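Long-range contacts in putative uncharacterized protein lp_3323 (Lactobacillus plantarum, PDB 3DC7), which is of unknown function but is probably a GDSL-type SGNH hydrolase that cleaves ester bonds: residues Y95-L101 with Y157-Y162; L133-H139 with V175-Y181. All coordinates share one frame; numbering follows the deposited sequence.

Contact 1. Residues Y95-L101 with Y157-Y162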
ATOM      1  N   TYR A  95       7.905   8.634  19.495  1.00 24.24           N
ATOM      2  CA  TYR A  95       7.721  10.005  18.999  1.00 24.26           C
ATOM      3  C   TYR A  95       7.523  11.006  20.154  1.00 24.30           C
ATOM      4  O   TYR A  95       8.321  11.916  20.324  1.00 24.11           O
ATOM      5  CB  TYR A  95       6.572  10.115  17.979  1.00 23.84           C
ATOM      6  CG  TYR A  95       6.155  11.550  17.699  1.00 22.56           C
ATOM      7  CD1 TYR A  95       6.992  12.415  16.981  1.00 21.36           C
ATOM      8  CD2 TYR A  95       4.948  12.055  18.188  1.00 21.78           C
ATOM      9  CE1 TYR A  95       6.632  13.735  16.750  1.00 21.71           C
ATOM     10  CE2 TYR A  95       4.579  13.374  17.958  1.00 21.63           C
ATOM     11  CZ  TYR A  95       5.422  14.204  17.240  1.00 22.59           C
ATOM     12  OH  TYR A  95       5.054  15.501  16.988  1.00 23.23           O
ATOM     13  N   GLY A  96       6.482  10.799  20.954  1.00 24.48           N
ATOM     14  CA  GLY A  96       6.069  11.770  21.960  1.00 25.31           C
ATOM     15  C   GLY A  96       6.953  11.884  23.188  1.00 25.94           C
ATOM     16  O   GLY A  96       6.933  12.896  23.874  1.00 25.71           O
ATOM     17  N   ARG A  97       7.732  10.847  23.479  1.00 26.44           N
ATOM     18  CA  ARG A  97       8.627  10.901  24.631  1.00 26.91           C
ATOM     19  C   ARG A  97      10.096  11.025  24.197  1.00 27.44           C
ATOM     20  O   ARG A  97      11.013  10.712  24.957  1.00 27.73           O
ATOM     21  CB  ARG A  97       8.385   9.707  25.556  1.00 26.28           C
ATOM     22  CG  ARG A  97       6.897   9.454  25.829  1.00 25.92           C
ATOM     23  CD  ARG A  97       6.668   8.335  26.826  1.00 26.03           C
ATOM     24  NE  ARG A  97       6.776   8.817  28.197  1.00 25.60           N
ATOM     25  CZ  ARG A  97       6.725   8.044  29.278  1.00 27.25           C
ATOM     26  NH1 ARG A  97       6.594   6.731  29.155  1.00 26.30           N
ATOM     27  NH2 ARG A  97       6.840   8.584  30.491  1.00 27.19           N
ATOM     28  N   ASP A  98      10.303  11.484  22.966  1.00 27.60           N
ATOM     29  CA  ASP A  98      11.622  11.859  22.481  1.00 28.01           C
ATOM     30  C   ASP A  98      12.648  10.715  22.486  1.00 27.96           C
ATOM     31  O   ASP A  98      13.746  10.847  23.047  1.00 28.39           O
ATOM     32  CB  ASP A  98      12.139  13.112  23.241  1.00 28.42           C
ATOM     33  CG  ASP A  98      11.242  14.348  23.033  1.00 29.85           C
ATOM     34  OD1 ASP A  98      10.770  14.547  21.894  1.00 30.58           O
ATOM     35  OD2 ASP A  98      11.022  15.134  23.991  1.00 30.99           O
ATOM     36  N   GLN A  99      12.302   9.596  21.852  1.00 27.53           N
ATOM     37  CA  GLN A  99      13.311   8.581  21.514  1.00 27.27           C
ATOM     38  C   GLN A  99      14.115   9.093  20.314  1.00 26.99           C
ATOM     39  O   GLN A  99      13.529   9.448  19.293  1.00 26.20           O
ATOM     40  CB  GLN A  99      12.649   7.236  21.190  1.00 27.18           C
ATOM     41  CG  GLN A  99      13.608   6.064  20.888  1.00 27.84           C
ATOM     42  CD  GLN A  99      14.300   5.530  22.131  1.00 29.85           C
ATOM     43  OE1 GLN A  99      15.539   5.550  22.240  1.00 31.31           O
ATOM     44  NE2 GLN A  99      13.504   5.065  23.090  1.00 27.63           N
ATOM     45  N   PRO A 100      15.465   9.160  20.430  1.00 27.31           N
ATOM     46  CA  PRO A 100      16.197   9.570  19.226  1.00 27.38           C
ATOM     47  C   PRO A 100      15.776   8.678  18.070  1.00 27.27           C
ATOM     48  O   PRO A 100      15.579   7.470  18.263  1.00 27.10           O
ATOM     49  CB  PRO A 100      17.666   9.333  19.598  1.00 27.13           C
ATOM     50  CG  PRO A 100      17.685   9.501  21.103  1.00 28.00           C
ATOM     51  CD  PRO A 100      16.376   8.885  21.562  1.00 27.47           C
ATOM     52  N   LEU A 101      15.588   9.276  16.901  1.00 27.34           N
ATOM     53  CA  LEU A 101      15.133   8.535  15.731  1.00 28.05           C
ATOM     54  C   LEU A 101      16.235   7.645  15.173  1.00 28.92           C
ATOM     55  O   LEU A 101      16.000   6.483  14.826  1.00 29.16           O
ATOM     56  CB  LEU A 101      14.625   9.489  14.651  1.00 27.85           C
ATOM     57  CG  LEU A 101      14.072   8.853  13.376  1.00 27.17           C
ATOM     58  CD1 LEU A 101      12.855   8.005  13.665  1.00 24.57           C
ATOM     59  CD2 LEU A 101      13.767   9.918  12.346  1.00 28.13           C
ATOM     60  N   TYR A 157      11.716  16.161  15.374  1.00 28.22           N
ATOM     61  CA  TYR A 157      11.186  15.267  14.345  1.00 27.86           C
ATOM     62  C   TYR A 157       9.670  15.314  14.344  1.00 27.58           C
ATOM     63  O   TYR A 157       9.052  15.715  15.324  1.00 27.89           O
ATOM     64  CB  TYR A 157      11.630  13.820  14.548  1.00 28.45           C
ATOM     65  CG  TYR A 157      13.116  13.601  14.521  1.00 29.17           C
ATOM     66  CD1 TYR A 157      13.823  13.613  13.321  1.00 30.13           C
ATOM     67  CD2 TYR A 157      13.819  13.382  15.707  1.00 31.31           C
ATOM     68  CE1 TYR A 157      15.195  13.413  13.302  1.00 31.34           C
ATOM     69  CE2 TYR A 157      15.191  13.183  15.702  1.00 32.69           C
ATOM     70  CZ  TYR A 157      15.868  13.197  14.501  1.00 33.05           C
ATOM     71  OH  TYR A 157      17.222  12.993  14.512  1.00 34.32           O
ATOM     72  N   ARG A 158       9.086  14.890  13.228  1.00 27.09           N
ATOM     73  CA  ARG A 158       7.642  14.790  13.070  0.50 26.52           C
ATOM     74  C   ARG A 158       7.223  13.341  13.310  1.00 26.08           C
ATOM     75  O   ARG A 158       8.029  12.434  13.158  1.00 25.24           O
ATOM     76  CB  ARG A 158       7.242  15.239  11.659  0.50 26.94           C
ATOM     77  CG  ARG A 158       7.907  16.555  11.209  0.50 27.24           C
ATOM     78  CD  ARG A 158       7.909  16.735   9.683  0.50 27.38           C
ATOM     79  NE  ARG A 158       8.591  15.631   9.011  0.50 27.75           N
ATOM     80  CZ  ARG A 158       9.216  15.713   7.840  0.50 27.87           C
ATOM     81  NH1 ARG A 158       9.277  16.861   7.178  0.50 26.63           N
ATOM     82  NH2 ARG A 158       9.798  14.633   7.333  0.50 28.14           N
ATOM     83  N   GLN A 159       5.962  13.130  13.685  1.00 25.47           N
ATOM     84  CA  GLN A 159       5.440  11.771  13.887  1.00 24.84           C
ATOM     85  C   GLN A 159       5.668  10.905  12.640  1.00 24.69           C
ATOM     86  O   GLN A 159       6.063   9.744  12.755  1.00 23.96           O
ATOM     87  CB  GLN A 159       3.954  11.801  14.291  1.00 24.10           C
ATOM     88  CG  GLN A 159       3.400  10.449  14.754  1.00 23.18           C
ATOM     89  CD  GLN A 159       1.927  10.511  15.170  1.00 23.26           C
ATOM     90  OE1 GLN A 159       1.347  11.597  15.326  1.00 21.67           O
ATOM     91  NE2 GLN A 159       1.310   9.339  15.339  1.00 22.61           N
ATOM     92  N   SER A 160       5.449  11.495  11.460  1.00 24.98           N
ATOM     93  CA  SER A 160       5.629  10.810  10.173  1.00 25.73           C
ATOM     94  C   SER A 160       7.066  10.365   9.879  1.00 25.60           C
ATOM     95  O   SER A 160       7.283   9.540   8.991  1.00 26.01           O
ATOM     96  CB  SER A 160       5.108  11.671   9.025  1.00 26.00           C
ATOM     97  OG  SER A 160       5.898  12.843   8.878  1.00 28.85           O
ATOM     98  N   ASP A 161       8.049  10.903  10.606  1.00 25.72           N
ATOM     99  CA  ASP A 161       9.435  10.393  10.493  1.00 25.22           C
ATOM    100  C   ASP A 161       9.585   9.029  11.164  1.00 24.39           C
ATOM    101  O   ASP A 161      10.301   8.160  10.667  1.00 24.04           O
ATOM    102  CB  ASP A 161      10.431  11.380  11.078  1.00 25.64           C
ATOM    103  CG  ASP A 161      10.533  12.644  10.265  1.00 27.72           C
ATOM    104  OD1 ASP A 161      10.554  12.538   9.020  1.00 30.52           O
ATOM    105  OD2 ASP A 161      10.585  13.747  10.855  1.00 29.47           O
ATOM    106  N   TYR A 162       8.883   8.847  12.287  1.00 23.50           N
ATOM    107  CA  TYR A 162       8.845   7.558  12.991  1.00 22.28           C
ATOM    108  C   TYR A 162       7.992   6.548  12.239  1.00 22.12           C
ATOM    109  O   TYR A 162       8.365   5.395  12.066  1.00 22.29           O
ATOM    110  CB  TYR A 162       8.318   7.751  14.410  1.00 21.62           C
ATOM    111  CG  TYR A 162       9.257   8.539  15.297  1.00 21.15           C
ATOM    112  CD1 TYR A 162       9.376   9.923  15.168  1.00 20.25           C
ATOM    113  CD2 TYR A 162      10.022   7.904  16.265  1.00 19.80           C
ATOM    114  CE1 TYR A 162      10.236  10.640  15.978  1.00 19.89           C
ATOM    115  CE2 TYR A 162      10.885   8.621  17.079  1.00 20.02           C
ATOM    116  CZ  TYR A 162      10.981   9.985  16.929  1.00 19.00           C
ATOM    117  OH  TYR A 162      11.828  10.696  17.727  1.00 19.05           O
TER
HETATM  118  O   HOH W   1       3.914  15.284  13.791  1.00 21.68           O
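Tyr157 lays its phenol ring over Leu101: CB of the leucine stands 3.9 Å from the ring centroid, almost on the normal, and Leu101 CD2 lies near CD1 of the tyrosine ring. The carbonyl of Tyr157 points instead at the edge of the Tyr95 ring, with Tyr157 O near the ring plane and 3.4 Å from Tyr95 CE1. Arg158 turns outward, and its backbone N donates to Asp161 OD2 at the start of helix 159-173; in one of its two conformers the guanidinium also reaches the same carboxylate. Gln159 covers a face of Tyr95, its CB 3.8 Å from the ring centroid and only 2° off the normal. Beyond CB the chain runs on extended, and its amide reaches the backbone of Ile138 and Ile140. The Tyr95 hydroxyl bonds to Ser149 O, and a water that accepts from Gln159 N makes a weak bond to the same hydroxyl. Asp161 adds its CB against Leu101 CD2. Tyr162 is filled in on both sides: Tyr95 CA sits over the centre of one face, Leu101 CD1 over the other at 3.9 Å from the centroid. With CG anti to the carbonyl carbon (chi1 -68°), the ring enters this slot and its hydroxyl donates to Gln99 O, OH to O 2.6 Å, nearly in line with the carbonyl. Tyr95 also turns an edge to this ring in an offset T-shaped pair, planes at 75°. Asn153 binds both Tyr95 O and the Tyr162 hydroxyl. Helix 92-96 ends here in a Schellman motif with Asp98 as its C-prime residue. The start of helix 159-173 packs on that end and the loop behind it, while Phe112 and Tyr113 of helix 112-126 lie against Leu101.

Contact 2. Residues L133-H139 with V175-Y181; sequences LFISAIH and VPHLSLY
His177 reaches diagonally across to Ser136 in a parallel beta pair, strands 132-136 and 177-179, at the edge of the five-stranded sheet of this SGNH-hydrolase-type alpha/beta fold; both side chains lie on the face that also carries Phe134 and Ser179. The helix 159-173 between the strands makes the link a beta-alpha-beta crossover. The imidazole swings across to the neighbouring strand because CG is anti to the backbone N (chi1 170°), and His177 NE2 donates to Ser136 OG at 2.9 Å, the oxygen lying close to the ring plane. Ser136 OG also bonds to Glu163 of the crossover helix, which holds Ser179 OG as well. His177 touches Glu163 and Thr170 of that helix, and a sulfate, probably from the crystallisation liquor, comes within about 3 Å of its side chain, nearest atoms. With an alanine here, Ser136 OG is likely to lose its imidazole donor, and the space beside Glu163 and Thr170 would probably be less well filled. In the conformer described, the Phe134 ring lies near Val175 CG1. The other face is aliphatic: Leu133 and Leu178 run side by side in the same direction, Leu133 CD2 to Leu178 CB 4.1 Å, and Leu180, joining from past the strand end, sets CG against Ile135 CG2 at 3.8 Å, above which helix 206-223 closes. Backbone bonds hold the register, Leu178 N to Phe134 O being the shortest at 2.8 Å. Past the strands His139 and Tyr181 point the same way with planes 20° apart, slid so far that the rings barely overlap. Tyr181 OH bonds to Asp172 of a second subunit. Beside them one water accepts from His139 N at 3.0 Å and donates to Tyr181 O at 2.7 Å.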
ATOM      1  N   LEU A 133       1.978  -8.810  12.529  1.00 25.03           N
ATOM      2  CA  LEU A 133       1.869  -7.496  11.932  1.00 24.95           C
ATOM      3  C   LEU A 133       2.303  -6.368  12.867  1.00 23.86           C
ATOM      4  O   LEU A 133       2.245  -6.496  14.097  1.00 24.21           O
ATOM      5  CB  LEU A 133       0.480  -7.246  11.318  1.00 25.35           C
ATOM      6  CG  LEU A 133      -0.849  -7.155  12.068  1.00 26.96           C
ATOM      7  CD1 LEU A 133      -0.698  -6.640  13.455  1.00 31.16           C
ATOM      8  CD2 LEU A 133      -1.770  -6.230  11.316  1.00 26.58           C
ATOM      9  N   PHE A 134       2.749  -5.272  12.262  0.50 23.40           N
ATOM     10  CA  PHE A 134       3.116  -4.054  12.968  0.50 22.63           C
ATOM     11  C   PHE A 134       2.041  -3.007  12.765  0.50 22.28           C
ATOM     12  O   PHE A 134       1.650  -2.730  11.630  0.50 22.15           O
ATOM     13  CB  PHE A 134       4.455  -3.522  12.456  0.50 22.66           C
ATOM     14  CG  PHE A 134       5.621  -3.911  13.310  0.50 22.35           C
ATOM     15  CD1 PHE A 134       6.388  -2.941  13.936  0.50 21.69           C
ATOM     16  CD2 PHE A 134       5.940  -5.255  13.508  0.50 22.86           C
ATOM     17  CE1 PHE A 134       7.468  -3.293  14.738  0.50 22.00           C
ATOM     18  CE2 PHE A 134       7.015  -5.618  14.315  0.50 21.70           C
ATOM     19  CZ  PHE A 134       7.776  -4.637  14.928  0.50 22.06           C
ATOM     20  N   ILE A 135       1.558  -2.442  13.867  1.00 21.93           N
ATOM     21  CA  ILE A 135       0.528  -1.403  13.820  1.00 21.72           C
ATOM     22  C   ILE A 135       1.136  -0.091  14.305  1.00 22.19           C
ATOM     23  O   ILE A 135       1.674  -0.032  15.405  1.00 22.43           O
ATOM     24  CB  ILE A 135      -0.705  -1.774  14.686  1.00 20.69           C
ATOM     25  CG1 ILE A 135      -1.257  -3.153  14.282  1.00 20.29           C
ATOM     26  CG2 ILE A 135      -1.768  -0.725  14.533  1.00 19.50           C
ATOM     27  CD1 ILE A 135      -2.116  -3.791  15.340  1.00 20.69           C
ATOM     28  N   SER A 136       1.073   0.953  13.482  1.00 23.28           N
ATOM     29  CA  SER A 136       1.510   2.283  13.935  1.00 24.17           C
ATOM     30  C   SER A 136       0.321   3.227  14.139  1.00 24.54           C
ATOM     31  O   SER A 136      -0.687   3.131  13.434  1.00 25.27           O
ATOM     32  CB  SER A 136       2.527   2.879  12.972  1.00 23.77           C
ATOM     33  OG  SER A 136       1.961   3.063  11.690  1.00 25.34           O
ATOM     34  N   ALA A 137       0.460   4.145  15.089  1.00 24.95           N
ATOM     35  CA  ALA A 137      -0.654   4.929  15.627  1.00 24.88           C
ATOM     36  C   ALA A 137      -1.188   6.040  14.742  1.00 24.79           C
ATOM     37  O   ALA A 137      -0.510   6.538  13.851  1.00 24.86           O
ATOM     38  CB  ALA A 137      -0.273   5.504  16.981  1.00 25.06           C
ATOM     39  N   ILE A 138      -2.431   6.412  15.025  1.00 24.84           N
ATOM     40  CA  ILE A 138      -3.089   7.611  14.505  1.00 25.08           C
ATOM     41  C   ILE A 138      -2.251   8.880  14.767  1.00 25.08           C
ATOM     42  O   ILE A 138      -1.542   8.971  15.786  1.00 24.89           O
ATOM     43  CB  ILE A 138      -4.499   7.729  15.138  1.00 25.23           C
ATOM     44  CG1 ILE A 138      -5.337   6.505  14.740  1.00 25.34           C
ATOM     45  CG2 ILE A 138      -5.219   9.038  14.728  1.00 24.97           C
ATOM     46  CD1 ILE A 138      -6.307   6.071  15.791  1.00 26.74           C
ATOM     47  N   HIS A 139      -2.312   9.818  13.819  1.00 25.14           N
ATOM     48  CA  HIS A 139      -1.747  11.163  13.968  1.00 25.80           C
ATOM     49  C   HIS A 139      -2.324  11.774  15.240  1.00 26.13           C
ATOM     50  O   HIS A 139      -3.541  11.878  15.383  1.00 26.14           O
ATOM     51  CB  HIS A 139      -2.115  12.040  12.755  1.00 25.79           C
ATOM     52  CG  HIS A 139      -1.255  13.261  12.593  1.00 26.75           C
ATOM     53  ND1 HIS A 139      -1.003  14.147  13.622  1.00 27.61           N
ATOM     54  CD2 HIS A 139      -0.603  13.754  11.513  1.00 27.73           C
ATOM     55  CE1 HIS A 139      -0.217  15.119  13.190  1.00 26.09           C
ATOM     56  NE2 HIS A 139       0.036  14.907  11.913  1.00 28.14           N
ATOM     57  N   VAL A 175       7.612  -8.082   7.281  1.00 23.74           N
ATOM     58  CA  VAL A 175       6.502  -7.983   8.216  1.00 23.55           C
ATOM     59  C   VAL A 175       5.454  -6.977   7.747  1.00 23.28           C
ATOM     60  O   VAL A 175       5.751  -5.796   7.654  1.00 22.84           O
ATOM     61  CB  VAL A 175       6.985  -7.581   9.646  1.00 23.61           C
ATOM     62  CG1 VAL A 175       5.782  -7.400  10.581  1.00 22.98           C
ATOM     63  CG2 VAL A 175       7.933  -8.616  10.185  1.00 22.74           C
ATOM     64  N   PRO A 176       4.214  -7.439   7.493  1.00 23.41           N
ATOM     65  CA  PRO A 176       3.155  -6.514   7.079  1.00 23.34           C
ATOM     66  C   PRO A 176       2.996  -5.334   8.041  1.00 23.10           C
ATOM     67  O   PRO A 176       3.228  -5.459   9.253  1.00 23.38           O
ATOM     68  CB  PRO A 176       1.902  -7.388   7.080  1.00 23.63           C
ATOM     69  CG  PRO A 176       2.428  -8.776   6.799  1.00 23.96           C
ATOM     70  CD  PRO A 176       3.725  -8.826   7.583  1.00 23.15           C
ATOM     71  N   HIS A 177       2.643  -4.182   7.491  1.00 22.95           N
ATOM     72  CA  HIS A 177       2.547  -2.978   8.294  1.00 22.90           C
ATOM     73  C   HIS A 177       1.191  -2.349   8.083  1.00 22.37           C
ATOM     74  O   HIS A 177       0.879  -1.933   6.981  1.00 22.00           O
ATOM     75  CB  HIS A 177       3.677  -1.989   7.945  1.00 23.14           C
ATOM     76  CG  HIS A 177       3.501  -0.626   8.554  1.00 24.72           C
ATOM     77  ND1 HIS A 177       3.750   0.538   7.859  1.00 26.09           N
ATOM     78  CD2 HIS A 177       3.085  -0.242   9.787  1.00 27.43           C
ATOM     79  CE1 HIS A 177       3.505   1.579   8.635  1.00 26.03           C
ATOM     80  NE2 HIS A 177       3.097   1.134   9.812  1.00 27.08           N
ATOM     81  N   LEU A 178       0.391  -2.302   9.143  1.00 22.40           N
ATOM     82  CA  LEU A 178      -0.885  -1.604   9.132  1.00 22.88           C
ATOM     83  C   LEU A 178      -0.716  -0.194   9.708  1.00 23.13           C
ATOM     84  O   LEU A 178      -0.477  -0.027  10.912  1.00 23.75           O
ATOM     85  CB  LEU A 178      -1.925  -2.387   9.943  1.00 22.80           C
ATOM     86  CG  LEU A 178      -3.279  -1.730  10.275  1.00 22.96           C
ATOM     87  CD1 LEU A 178      -3.999  -1.201   9.043  1.00 23.43           C
ATOM     88  CD2 LEU A 178      -4.163  -2.732  10.992  1.00 24.38           C
ATOM     89  N   SER A 179      -0.848   0.815   8.854  1.00 23.07           N
ATOM     90  CA  SER A 179      -0.648   2.192   9.282  1.00 23.24           C
ATOM     91  C   SER A 179      -1.966   2.866   9.613  1.00 23.42           C
ATOM     92  O   SER A 179      -2.665   3.328   8.702  1.00 22.50           O
ATOM     93  CB  SER A 179       0.063   2.979   8.190  1.00 23.59           C
ATOM     94  OG  SER A 179       0.098   4.354   8.532  1.00 25.44           O
ATOM     95  N   LEU A 180      -2.322   2.916  10.903  1.00 23.58           N
ATOM     96  CA  LEU A 180      -3.527   3.666  11.320  1.00 24.34           C
ATOM     97  C   LEU A 180      -3.329   5.148  11.035  1.00 24.73           C
ATOM     98  O   LEU A 180      -4.277   5.890  10.793  1.00 25.14           O
ATOM     99  CB  LEU A 180      -3.837   3.464  12.796  1.00 24.38           C
ATOM    100  CG  LEU A 180      -4.092   2.046  13.289  1.00 24.12           C
ATOM    101  CD1 LEU A 180      -4.399   2.094  14.768  1.00 22.98           C
ATOM    102  CD2 LEU A 180      -5.241   1.398  12.510  1.00 22.42           C
ATOM    103  N   TYR A 181      -2.071   5.563  11.073  1.00 25.48           N
ATOM    104  CA  TYR A 181      -1.666   6.902  10.677  1.00 26.49           C
ATOM    105  C   TYR A 181      -2.259   7.291   9.302  1.00 26.82           C
ATOM    106  O   TYR A 181      -2.947   8.309   9.204  1.00 26.02           O
ATOM    107  CB  TYR A 181      -0.131   7.014  10.683  1.00 26.16           C
ATOM    108  CG  TYR A 181       0.378   8.423  10.532  1.00 27.60           C
ATOM    109  CD1 TYR A 181       0.580   8.983   9.265  1.00 28.09           C
ATOM    110  CD2 TYR A 181       0.653   9.209  11.652  1.00 27.06           C
ATOM    111  CE1 TYR A 181       1.040  10.296   9.124  1.00 29.52           C
ATOM    112  CE2 TYR A 181       1.118  10.505  11.520  1.00 28.92           C
ATOM    113  CZ  TYR A 181       1.308  11.047  10.254  1.00 28.96           C
ATOM    114  OH  TYR A 181       1.771  12.339  10.119  1.00 29.32           O
TER
HETATM  115  O   HOH W   2      -4.073   9.562  11.366  1.00 22.86           O

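How the contacts relate
The segments alternate along the chain, 95-101, 133-139, 157-162 and 175-181, so contacts 1 and 2 interlock, their centres about 15 Å apart. Helix 159-173 joins them: its first turn belongs to contact 1, and the chain leaving its far end runs into the edge strand 177-179 of contact 2. The centre of contact 2 lies about 6 Å from the centre of the folded chain, that of contact 1 about 14 Å, where helices 92-96 and 159-173 meet. They touch directly through the side chain of Gln159 and where Ser160 packs on Tyr181. The start of the crossover helix is thereby tied both to helix 92-96 and to the chain leaving strand 132-136.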